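PDB 3RRL: succinyl-CoA:3-ketoacid coenzyme A transferase subunit B, which catalyses, as one subunit of the enzyme, the transfer of coenzyme A from succinyl-CoA to a 3-oxo acid, giving a 3-oxoacyl-CoA and succinate. Local coordinates for residues E12-P26 and G90-E102. Residues are numbered along the deposited sequence; the frame is centred on the assembly and turned at random.
Sequences ELKEGMYVNLGIGLP and GGHIDLAILGGME
With CG beside its own backbone N (chi1 -62°), the carboxylate of Asp-94 reaches the backbone of Tyr-18, where OD2 accepts its N-H (Tyr-18 N to Asp-94 OD2 2.9 Å) on the anti lone pair, at a nearly straight 166°. Tyr-18 has CG on the corresponding side (chi1 -64°), and its ring presents an edge to the same oxygen, with CD2 of Tyr-18 3.7 Å from OD2 of Asp-94. An aspartate suits this place because its short arm spans just this gap: OD2 also takes a water, while OD1 forms a salt bridge with Lys-133. Beyond it, strands 18-21 and 95-98 run parallel as neighbours in the central sheet of the CoA-transferase fold. Backbone bonds alternate between them, from Leu-95 N to Tyr-18 O through Asn-20 N to Leu-95 O (2.8 Å) and Ile-97 N to Asn-20 O, as far as Gly-22 N to Ile-97 O (2.9 Å). On one face branched aliphatic residues fill the space: Val-19 lies alongside Leu-95, and Leu-21 alongside Ile-97, Leu-21 CD2 to Ile-97 CD1 3.7 Å. Leu-13 reaches across Leu-95 at about a right angle, their CD2 atoms tightly packed at 3.3 Å. Pro-26, a compact ring, sets CB against Ile-97 CG2 (3.9 Å) and CG over the Leu-98 to Gly-99 peptide. At this end a water joins Ile-23 O to Gly-99 N, bridging the two segments beyond the Gly-22 bond. The other face carries Asn-20 and small Ala-96, both packed on Leu-128 of helix 125-131; the Asn-20 amide bonds to Gln-41 and lies near Glu-43, the predicted active-site residue. The chemistry thus implies a strand pair tied at Tyr-18 by a carboxylate that Lys-133 probably keeps ionised, packed with hydrocarbon on one face, with a polar amide beside the probable catalytic glutamate on the other.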
ATOM      1  N   GLU B  12     -19.408  13.484 -22.513  1.00 33.76           N
ATOM      2  CA  GLU B  12     -18.910  12.164 -22.116  1.00 37.35           C
ATOM      3  C   GLU B  12     -19.018  11.909 -20.607  1.00 36.03           C
ATOM      4  O   GLU B  12     -18.868  10.774 -20.139  1.00 32.21           O
ATOM      5  CB  GLU B  12     -17.465  11.972 -22.592  1.00 37.22           C
ATOM      6  CG  GLU B  12     -17.312  12.058 -24.108  1.00 39.37           C
ATOM      7  CD  GLU B  12     -18.019  10.919 -24.822  1.00 45.26           C
ATOM      8  OE1 GLU B  12     -17.855   9.757 -24.381  1.00 48.55           O
ATOM      9  OE2 GLU B  12     -18.744  11.179 -25.812  1.00 42.09           O
ATOM     10  N   LEU B  13     -19.275  12.965 -19.843  1.00 38.68           N
ATOM     11  CA  LEU B  13     -19.405  12.818 -18.395  1.00 42.67           C
ATOM     12  C   LEU B  13     -20.808  12.366 -18.026  1.00 44.23           C
ATOM     13  O   LEU B  13     -21.796  12.978 -18.428  1.00 46.50           O
ATOM     14  CB  LEU B  13     -19.057  14.121 -17.680  1.00 45.36           C
ATOM     15  CG  LEU B  13     -17.637  14.627 -17.918  1.00 47.13           C
ATOM     16  CD1 LEU B  13     -17.332  15.771 -16.981  1.00 50.14           C
ATOM     17  CD2 LEU B  13     -16.669  13.505 -17.692  1.00 48.27           C
ATOM     18  N   LYS B  14     -20.883  11.282 -17.267  1.00 40.55           N
ATOM     19  CA  LYS B  14     -22.160  10.675 -16.902  1.00 43.53           C
ATOM     20  C   LYS B  14     -22.316  10.586 -15.387  1.00 43.21           C
ATOM     21  O   LYS B  14     -21.329  10.455 -14.658  1.00 39.83           O
ATOM     22  CB  LYS B  14     -22.272   9.276 -17.507  1.00 46.12           C
ATOM     23  CG  LYS B  14     -22.082   9.218 -19.020  1.00 50.49           C
ATOM     24  CD  LYS B  14     -23.309   9.748 -19.743  1.00 55.46           C
ATOM     25  CE  LYS B  14     -23.309   9.356 -21.216  1.00 57.33           C
ATOM     26  NZ  LYS B  14     -24.659   9.541 -21.841  1.00 58.65           N
ATOM     27  N   GLU B  15     -23.565  10.635 -14.927  1.00 45.92           N
ATOM     28  CA  GLU B  15     -23.882  10.548 -13.509  1.00 51.51           C
ATOM     29  C   GLU B  15     -23.237   9.331 -12.864  1.00 46.61           C
ATOM     30  O   GLU B  15     -23.342   8.219 -13.383  1.00 42.51           O
ATOM     31  CB  GLU B  15     -25.398  10.471 -13.314  1.00 63.05           C
ATOM     32  CG  GLU B  15     -26.128  11.790 -13.509  1.00 73.50           C
ATOM     33  CD  GLU B  15     -26.222  12.602 -12.234  1.00 82.80           C
ATOM     34  OE1 GLU B  15     -25.917  12.055 -11.151  1.00 85.79           O
ATOM     35  OE2 GLU B  15     -26.605  13.788 -12.313  1.00 86.21           O
ATOM     36  N   GLY B  16     -22.565   9.547 -11.735  1.00 45.59           N
ATOM     37  CA  GLY B  16     -22.032   8.449 -10.950  1.00 41.68           C
ATOM     38  C   GLY B  16     -20.619   8.068 -11.327  1.00 38.16           C
ATOM     39  O   GLY B  16     -20.037   7.152 -10.755  1.00 40.73           O
HETATM   40  N   MSE B  17     -20.056   8.776 -12.295  1.00 36.15           N
HETATM   41  CA  MSE B  17     -18.704   8.485 -12.728  1.00 34.10           C
HETATM   42  C   MSE B  17     -17.670   9.026 -11.766  1.00 37.77           C
HETATM   43  O   MSE B  17     -17.900  10.019 -11.070  1.00 39.45           O
HETATM   44  CB  MSE B  17     -18.447   9.085 -14.094  1.00 34.12           C
HETATM   45  CG  MSE B  17     -19.022   8.277 -15.228  1.00 39.19           C
HETATM   46 SE   MSE B  17     -18.275   8.910 -16.891  0.54 35.21          SE
HETATM   47  CE  MSE B  17     -18.890   7.468 -18.048  1.00 47.13           C
ATOM     48  N   TYR B  18     -16.525   8.356 -11.733  1.00 32.64           N
ATOM     49  CA  TYR B  18     -15.343   8.891 -11.091  1.00 26.76           C
ATOM     50  C   TYR B  18     -14.411   9.315 -12.219  1.00 31.03           C
ATOM     51  O   TYR B  18     -14.086   8.513 -13.093  1.00 33.20           O
ATOM     52  CB  TYR B  18     -14.698   7.836 -10.205  1.00 24.15           C
ATOM     53  CG  TYR B  18     -15.572   7.404  -9.040  1.00 27.25           C
ATOM     54  CD1 TYR B  18     -15.525   8.075  -7.818  1.00 28.90           C
ATOM     55  CD2 TYR B  18     -16.445   6.328  -9.162  1.00 28.59           C
ATOM     56  CE1 TYR B  18     -16.323   7.678  -6.740  1.00 31.38           C
ATOM     57  CE2 TYR B  18     -17.241   5.922  -8.093  1.00 29.76           C
ATOM     58  CZ  TYR B  18     -17.179   6.603  -6.890  1.00 32.96           C
ATOM     59  OH  TYR B  18     -17.977   6.198  -5.844  1.00 35.83           O
ATOM     60  N   VAL B  19     -13.996  10.578 -12.206  1.00 30.72           N
ATOM     61  CA  VAL B  19     -13.311  11.165 -13.347  1.00 30.80           C
ATOM     62  C   VAL B  19     -12.019  11.851 -12.945  1.00 29.69           C
ATOM     63  O   VAL B  19     -11.944  12.501 -11.900  1.00 27.13           O
ATOM     64  CB  VAL B  19     -14.216  12.202 -14.056  1.00 30.32           C
ATOM     65  CG1 VAL B  19     -13.476  12.862 -15.211  1.00 30.11           C
ATOM     66  CG2 VAL B  19     -15.488  11.537 -14.543  1.00 33.08           C
ATOM     67  N   ASN B  20     -11.004  11.708 -13.788  1.00 26.32           N
ATOM     68  CA  ASN B  20      -9.773  12.458 -13.614  1.00 28.52           C
ATOM     69  C   ASN B  20      -9.499  13.367 -14.806  1.00 33.63           C
ATOM     70  O   ASN B  20      -9.420  12.906 -15.947  1.00 33.50           O
ATOM     71  CB  ASN B  20      -8.588  11.531 -13.396  1.00 30.50           C
ATOM     72  CG  ASN B  20      -7.304  12.299 -13.168  1.00 33.12           C
ATOM     73  OD1 ASN B  20      -6.771  12.933 -14.088  1.00 31.34           O
ATOM     74  ND2 ASN B  20      -6.805  12.263 -11.931  1.00 28.11           N
ATOM     75  N   LEU B  21      -9.361  14.659 -14.533  1.00 34.67           N
ATOM     76  CA  LEU B  21      -9.129  15.646 -15.577  1.00 35.16           C
ATOM     77  C   LEU B  21      -7.669  16.055 -15.569  1.00 35.47           C
ATOM     78  O   LEU B  21      -7.173  16.563 -14.576  1.00 35.04           O
ATOM     79  CB  LEU B  21     -10.003  16.876 -15.347  1.00 35.88           C
ATOM     80  CG  LEU B  21     -11.515  16.668 -15.428  1.00 33.87           C
ATOM     81  CD1 LEU B  21     -12.254  17.967 -15.141  1.00 33.03           C
ATOM     82  CD2 LEU B  21     -11.892  16.122 -16.796  1.00 27.28           C
ATOM     83  N   GLY B  22      -6.972  15.824 -16.673  1.00 37.72           N
ATOM     84  CA  GLY B  22      -5.583  16.225 -16.761  1.00 40.84           C
ATOM     85  C   GLY B  22      -5.482  17.734 -16.837  1.00 45.35           C
ATOM     86  O   GLY B  22      -6.473  18.418 -17.091  1.00 44.56           O
ATOM     87  N   ILE B  23      -4.283  18.260 -16.621  1.00 51.63           N
ATOM     88  CA  ILE B  23      -4.073  19.704 -16.679  1.00 54.94           C
ATOM     89  C   ILE B  23      -4.242  20.223 -18.100  1.00 54.85           C
ATOM     90  O   ILE B  23      -4.182  19.456 -19.067  1.00 55.95           O
ATOM     91  CB  ILE B  23      -2.686  20.111 -16.144  1.00 56.76           C
ATOM     92  CG1 ILE B  23      -1.583  19.373 -16.903  1.00 58.89           C
ATOM     93  CG2 ILE B  23      -2.587  19.841 -14.648  1.00 54.99           C
ATOM     94  CD1 ILE B  23      -0.194  19.704 -16.410  1.00 62.32           C
ATOM     95  N   GLY B  24      -4.456  21.528 -18.225  1.00 53.19           N
ATOM     96  CA  GLY B  24      -4.689  22.120 -19.529  1.00 47.53           C
ATOM     97  C   GLY B  24      -6.146  22.003 -19.911  1.00 46.14           C
ATOM     98  O   GLY B  24      -7.024  22.136 -19.064  1.00 46.86           O
ATOM     99  N   LEU B  25      -6.404  21.762 -21.193  1.00 46.06           N
ATOM    100  CA  LEU B  25      -7.771  21.737 -21.696  1.00 44.15           C
ATOM    101  C   LEU B  25      -8.760  20.982 -20.804  1.00 42.83           C
ATOM    102  O   LEU B  25      -9.788  21.540 -20.419  1.00 45.01           O
ATOM    103  CB  LEU B  25      -7.817  21.190 -23.128  1.00 46.35           C
ATOM    104  CG  LEU B  25      -7.919  22.267 -24.209  1.00 49.46           C
ATOM    105  CD1 LEU B  25      -8.169  21.657 -25.583  1.00 51.39           C
ATOM    106  CD2 LEU B  25      -9.028  23.241 -23.840  1.00 49.18           C
ATOM    107  N   PRO B  26      -8.448  19.717 -20.466  1.00 34.41           N
ATOM    108  CA  PRO B  26      -9.402  18.871 -19.741  1.00 32.38           C
ATOM    109  C   PRO B  26     -10.002  19.526 -18.503  1.00 32.96           C
ATOM    110  O   PRO B  26     -11.179  19.300 -18.213  1.00 32.41           O
ATOM    111  CB  PRO B  26      -8.555  17.657 -19.344  1.00 29.67           C
ATOM    112  CG  PRO B  26      -7.541  17.559 -20.432  1.00 31.40           C
ATOM    113  CD  PRO B  26      -7.199  18.996 -20.769  1.00 31.18           C
ATOM    114  N   GLY B  90      -5.241   0.549 -10.747  1.00 31.22           N
ATOM    115  CA  GLY B  90      -6.077  -0.613 -10.499  1.00 31.66           C
ATOM    116  C   GLY B  90      -7.376  -0.617 -11.278  1.00 30.85           C
ATOM    117  O   GLY B  90      -8.178  -1.540 -11.137  1.00 30.22           O
ATOM    118  N   GLY B  91      -7.596   0.418 -12.088  1.00 27.99           N
ATOM    119  CA  GLY B  91      -8.744   0.465 -12.982  1.00 26.58           C
ATOM    120  C   GLY B  91     -10.034   0.994 -12.378  1.00 28.62           C
ATOM    121  O   GLY B  91     -11.126   0.727 -12.894  1.00 27.94           O
ATOM    122  N   HIS B  92      -9.920   1.746 -11.287  1.00 27.02           N
ATOM    123  CA  HIS B  92     -11.108   2.215 -10.575  1.00 27.34           C
ATOM    124  C   HIS B  92     -11.688   3.534 -11.094  1.00 28.18           C
ATOM    125  O   HIS B  92     -12.841   3.857 -10.822  1.00 28.69           O
ATOM    126  CB  HIS B  92     -10.821   2.279  -9.071  1.00 30.73           C
ATOM    127  CG  HIS B  92     -10.312   0.985  -8.511  1.00 33.34           C
ATOM    128  ND1 HIS B  92     -11.141   0.036  -7.954  1.00 31.74           N
ATOM    129  CD2 HIS B  92      -9.060   0.471  -8.456  1.00 35.34           C
ATOM    130  CE1 HIS B  92     -10.421  -1.001  -7.566  1.00 32.42           C
ATOM    131  NE2 HIS B  92      -9.155  -0.764  -7.862  1.00 35.73           N
ATOM    132  N   ILE B  93     -10.904   4.279 -11.869  1.00 29.56           N
ATOM    133  CA  ILE B  93     -11.363   5.547 -12.439  1.00 28.68           C
ATOM    134  C   ILE B  93     -12.094   5.292 -13.762  1.00 27.55           C
ATOM    135  O   ILE B  93     -11.545   4.674 -14.669  1.00 32.20           O
ATOM    136  CB  ILE B  93     -10.177   6.501 -12.702  1.00 29.09           C
ATOM    137  CG1 ILE B  93      -9.395   6.756 -11.415  1.00 27.58           C
ATOM    138  CG2 ILE B  93     -10.659   7.822 -13.320  1.00 29.66           C
ATOM    139  CD1 ILE B  93     -10.187   7.466 -10.357  1.00 26.46           C
ATOM    140  N   ASP B  94     -13.329   5.772 -13.876  1.00 25.73           N
ATOM    141  CA  ASP B  94     -14.139   5.489 -15.060  1.00 30.76           C
ATOM    142  C   ASP B  94     -13.637   6.250 -16.277  1.00 32.24           C
ATOM    143  O   ASP B  94     -13.693   5.756 -17.396  1.00 31.27           O
ATOM    144  CB  ASP B  94     -15.605   5.853 -14.810  1.00 35.00           C
ATOM    145  CG  ASP B  94     -16.225   5.044 -13.690  1.00 38.45           C
ATOM    146  OD1 ASP B  94     -16.173   3.794 -13.755  1.00 41.33           O
ATOM    147  OD2 ASP B  94     -16.752   5.661 -12.739  1.00 37.04           O
ATOM    148  N   LEU B  95     -13.166   7.471 -16.056  1.00 33.97           N
ATOM    149  CA  LEU B  95     -12.817   8.333 -17.167  1.00 32.54           C
ATOM    150  C   LEU B  95     -11.607   9.219 -16.886  1.00 31.80           C
ATOM    151  O   LEU B  95     -11.562   9.931 -15.886  1.00 31.06           O
ATOM    152  CB  LEU B  95     -14.028   9.191 -17.502  1.00 34.21           C
ATOM    153  CG  LEU B  95     -13.926  10.100 -18.705  1.00 40.72           C
ATOM    154  CD1 LEU B  95     -13.576   9.272 -19.918  1.00 46.38           C
ATOM    155  CD2 LEU B  95     -15.259  10.791 -18.879  1.00 42.90           C
ATOM    156  N   ALA B  96     -10.641   9.195 -17.794  1.00 30.38           N
ATOM    157  CA  ALA B  96      -9.533  10.130 -17.740  1.00 27.38           C
ATOM    158  C   ALA B  96      -9.542  10.928 -19.030  1.00 32.23           C
ATOM    159  O   ALA B  96      -9.541  10.356 -20.123  1.00 33.55           O
ATOM    160  CB  ALA B  96      -8.217   9.405 -17.573  1.00 21.99           C
ATOM    161  N   ILE B  97      -9.580  12.249 -18.894  1.00 34.60           N
ATOM    162  CA  ILE B  97      -9.546  13.137 -20.039  1.00 32.65           C
ATOM    163  C   ILE B  97      -8.202  13.836 -20.065  1.00 32.03           C
ATOM    164  O   ILE B  97      -7.741  14.347 -19.040  1.00 30.82           O
ATOM    165  CB  ILE B  97     -10.677  14.165 -19.991  1.00 29.36           C
ATOM    166  CG1 ILE B  97     -12.027  13.452 -19.830  1.00 24.74           C
ATOM    167  CG2 ILE B  97     -10.667  15.010 -21.254  1.00 24.99           C
ATOM    168  CD1 ILE B  97     -13.212  14.382 -19.842  1.00 23.47           C
ATOM    169  N   LEU B  98      -7.568  13.834 -21.233  1.00 30.37           N
ATOM    170  CA  LEU B  98      -6.203  14.323 -21.362  1.00 30.14           C
ATOM    171  C   LEU B  98      -6.042  15.189 -22.597  1.00 31.13           C
ATOM    172  O   LEU B  98      -6.782  15.038 -23.578  1.00 31.45           O
ATOM    173  CB  LEU B  98      -5.213  13.154 -21.451  1.00 31.94           C
ATOM    174  CG  LEU B  98      -5.024  12.194 -20.276  1.00 34.83           C
ATOM    175  CD1 LEU B  98      -5.836  10.928 -20.479  1.00 32.26           C
ATOM    176  CD2 LEU B  98      -3.559  11.839 -20.132  1.00 37.52           C
ATOM    177  N   GLY B  99      -5.071  16.098 -22.547  1.00 28.81           N
ATOM    178  CA  GLY B  99      -4.673  16.838 -23.728  1.00 28.87           C
ATOM    179  C   GLY B  99      -3.623  16.038 -24.468  1.00 30.95           C
ATOM    180  O   GLY B  99      -3.124  15.050 -23.941  1.00 34.80           O
ATOM    181  N   GLY B 100      -3.288  16.442 -25.688  1.00 32.01           N
ATOM    182  CA  GLY B 100      -2.222  15.778 -26.411  1.00 33.14           C
ATOM    183  C   GLY B 100      -1.540  16.690 -27.408  1.00 37.97           C
ATOM    184  O   GLY B 100      -2.120  17.670 -27.882  1.00 41.07           O
HETATM  185  N   MSE B 101      -0.275  16.405 -27.681  1.00 36.61           N
HETATM  186  CA  MSE B 101       0.424  17.028 -28.802  1.00 38.17           C
HETATM  187  C   MSE B 101       0.231  16.279 -30.121  1.00 40.16           C
HETATM  188  O   MSE B 101       0.130  16.888 -31.185  1.00 43.30           O
HETATM  189  CB  MSE B 101       1.888  17.242 -28.451  1.00 40.20           C
HETATM  190  CG  MSE B 101       2.037  18.149 -27.234  1.00 43.66           C
HETATM  191 SE   MSE B 101       3.851  18.247 -26.586  0.61 70.89          SE
HETATM  192  CE  MSE B 101       4.091  16.383 -26.104  1.00 46.53           C
ATOM    193  N   GLU B 102       0.193  14.957 -30.051  1.00 39.31           N
ATOM    194  CA  GLU B 102      -0.095  14.118 -31.199  1.00 40.18           C
ATOM    195  C   GLU B 102      -0.896  12.895 -30.781  1.00 37.99           C
ATOM    196  O   GLU B 102      -0.747  12.402 -29.681  1.00 35.38           O
ATOM    197  CB  GLU B 102       1.194  13.624 -31.856  1.00 41.80           C
ATOM    198  CG  GLU B 102       1.947  14.616 -32.698  1.00 45.45           C
ATOM    199  CD  GLU B 102       3.280  14.068 -33.141  1.00 50.78           C
ATOM    200  OE1 GLU B 102       3.666  13.003 -32.656  1.00 50.97           O
ATOM    201  OE2 GLU B 102       3.953  14.690 -33.970  1.00 53.84           O
TER
HETATM  202  O   HOH W   1     -18.463   4.181 -11.313  1.00 41.59           O
HETATM  203  O   HOH W   2      -3.764  16.441 -19.816  1.00 37.98           O